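Local coordinates for uncharacterized protein (Legionella pneumophila subsp. pneumophila str. Philadelphia 1, PDB 4RXV) that is of uncharacterised function but carries an N-terminal RavJ-type peptidase domain of the papain-like clan CA, and so probably acts as a cysteine peptidase or related enzyme, at residues 3-6 / 7-10. Sequence-based numbering, arbitrary orientation.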
ATOM      1  N   ALA A   3      19.245  -6.841 -12.090  1.00 11.24           N
ATOM      2  CA  ALA A   3      18.189  -5.873 -11.813  1.00 11.14           C
ATOM      3  C   ALA A   3      18.007  -5.699 -10.317  1.00 10.61           C
ATOM      4  O   ALA A   3      18.654  -6.370  -9.516  1.00 11.25           O
ATOM      5  CB  ALA A   3      16.909  -6.354 -12.434  1.00 12.52           C
ATOM      6  N   ILE A   4      17.112  -4.792  -9.927  1.00 10.83           N
ATOM      7  CA  ILE A   4      16.802  -4.624  -8.516  1.00 11.28           C
ATOM      8  C   ILE A   4      16.141  -5.891  -7.967  1.00 10.50           C
ATOM      9  O   ILE A   4      15.303  -6.507  -8.614  1.00 11.11           O
ATOM     10  CB  ILE A   4      15.911  -3.371  -8.284  1.00 12.42           C
ATOM     11  CG1 ILE A   4      15.792  -3.081  -6.788  1.00 14.08           C
ATOM     12  CG2 ILE A   4      14.541  -3.516  -8.957  1.00 13.57           C
ATOM     13  CD1 ILE A   4      15.131  -1.760  -6.441  1.00 15.80           C
ATOM     14  N   ALA A   5      16.594  -6.306  -6.789  1.00 10.95           N
ATOM     15  CA  ALA A   5      16.131  -7.528  -6.140  1.00 10.80           C
ATOM     16  C   ALA A   5      14.960  -7.272  -5.198  1.00 10.35           C
ATOM     17  O   ALA A   5      14.857  -6.175  -4.639  1.00 10.59           O
ATOM     18  CB  ALA A   5      17.275  -8.127  -5.338  1.00 11.59           C
ATOM     19  N   PRO A   6      14.134  -8.303  -4.955  1.00 10.62           N
ATOM     20  CA  PRO A   6      13.069  -8.164  -3.962  1.00 10.84           C
ATOM     21  C   PRO A   6      13.567  -7.594  -2.626  1.00 10.78           C
ATOM     22  O   PRO A   6      12.888  -6.749  -2.031  1.00 10.78           O
ATOM     23  CB  PRO A   6      12.521  -9.586  -3.853  1.00 11.09           C
ATOM     24  CG  PRO A   6      12.728 -10.165  -5.226  1.00 11.31           C
ATOM     25  CD  PRO A   6      14.060  -9.596  -5.652  1.00 10.82           C
ATOM     26  N   GLN A   7      14.739  -7.989  -2.156  1.00 11.34           N
ATOM     27  CA  GLN A   7      15.228  -7.489  -0.867  1.00 12.65           C
ATOM     28  C   GLN A   7      15.348  -5.965  -0.847  1.00 11.36           C
ATOM     29  O   GLN A   7      15.006  -5.333   0.154  1.00 11.68           O
ATOM     30  CB  GLN A   7      16.590  -8.109  -0.522  1.00 16.66           C
ATOM     31  CG  GLN A   7      17.194  -7.557   0.772  1.00 21.82           C
ATOM     32  CD  GLN A   7      18.593  -8.068   1.028  1.00 30.88           C
ATOM     33  OE1 GLN A   7      19.536  -7.692   0.334  1.00 31.85           O
ATOM     34  NE2 GLN A   7      18.735  -8.922   2.034  1.00 36.04           N
ATOM     35  N   GLN A   8      15.888  -5.378  -1.920  1.00 10.86           N
ATOM     36  CA  GLN A   8      16.049  -3.920  -1.971  1.00 10.46           C
ATOM     37  C   GLN A   8      14.706  -3.208  -2.106  1.00  9.42           C
ATOM     38  O   GLN A   8      14.552  -2.117  -1.597  1.00  9.68           O
ATOM     39  CB  GLN A   8      17.000  -3.481  -3.088  1.00 13.97           C
ATOM     40  CG  GLN A   8      18.487  -3.489  -2.694  1.00 18.72           C
ATOM     41  CD  GLN A   8      18.959  -4.842  -2.248  1.00 21.00           C
ATOM     42  OE1 GLN A   8      19.003  -5.792  -3.039  1.00 19.80           O
ATOM     43  NE2 GLN A   8      19.324  -4.949  -0.978  1.00 23.95           N
ATOM     44  N   ILE A   9      13.750  -3.823  -2.802  1.00  8.79           N
ATOM     45  CA  ILE A   9      12.409  -3.251  -2.909  1.00  8.56           C
ATOM     46  C   ILE A   9      11.771  -3.261  -1.519  1.00  8.20           C
ATOM     47  O   ILE A   9      11.183  -2.254  -1.060  1.00  7.91           O
ATOM     48  CB  ILE A   9      11.552  -4.010  -3.927  1.00  8.48           C
ATOM     49  CG1 ILE A   9      12.195  -3.940  -5.314  1.00 10.04           C
ATOM     50  CG2 ILE A   9      10.131  -3.438  -3.948  1.00  8.77           C
ATOM     51  CD1 ILE A   9      11.492  -4.772  -6.356  1.00 13.62           C
ATOM     52  N   GLN A  10      11.891  -4.379  -0.819  1.00  8.44           N
ATOM     53  CA  GLN A  10      11.343  -4.476   0.523  1.00  8.03           C
ATOM     54  C   GLN A  10      11.987  -3.462   1.457  1.00  8.49           C
ATOM     55  O   GLN A  10      11.309  -2.827   2.265  1.00  8.79           O
ATOM     56  CB  GLN A  10      11.515  -5.897   1.050  1.00  8.79           C
ATOM     57  CG  GLN A  10      10.947  -6.133   2.427  1.00  8.69           C
ATOM     58  CD  GLN A  10      11.056  -7.579   2.805  1.00  9.65           C
ATOM     59  OE1 GLN A  10      10.137  -8.379   2.594  1.00 11.13           O
ATOM     60  NE2 GLN A  10      12.205  -7.950   3.281  1.00 10.58           N
TER
HETATM   61  O   HOH W   1      18.916  -5.081  -5.570  1.00 16.03           O
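I4 turns its CG1 branch anti to the backbone N (chi1 -171°) and carries on extended to CD1, while I9 swings CG1 anti to its own carbonyl carbon (chi1 -61°), and the two branches meet at the N-terminus of helix 6-14. A5 holds the N-cap position of this helix, with P6 opening the first turn; I4 (N') and I9 (N4) thus form a hydrophobic staple across the N-cap. The isoleucine side chains cross at about a right angle, CD1 of I4 lying 3.8 Å from CG1 of I9. One carbon back along the branch, CG1 of I4 lies 3.9 Å from CB of Q8. The staple packs on helix 117-122, I4 touching Q118 and the buried I9 touching I119.

Backbone bonds start the helix here. The carbonyl O of A5 receives N-H of I9 at 3.2 Å, the first regular i to i+4 bond, and a weak, strongly bent bond from N of Q8. One residue on, N of Q10 gives a nearly straight bond to O of P6 (168° at the hydrogen).

Q8 folds back through a bent chi2, bringing its amide OE1 to 3.7 Å from CB of A5. A water spans the two residues, accepting from N of A5 and donating to OE1 of Q8, so the backbone N-H of A5 is tied through the water to the amide of Q8. The other end of the Q8 side-chain amide, NE2, donates to OE1 of Q7 at 3.0 Å, the donor standing somewhat out of the plane of the Q7 side-chain carbonyl.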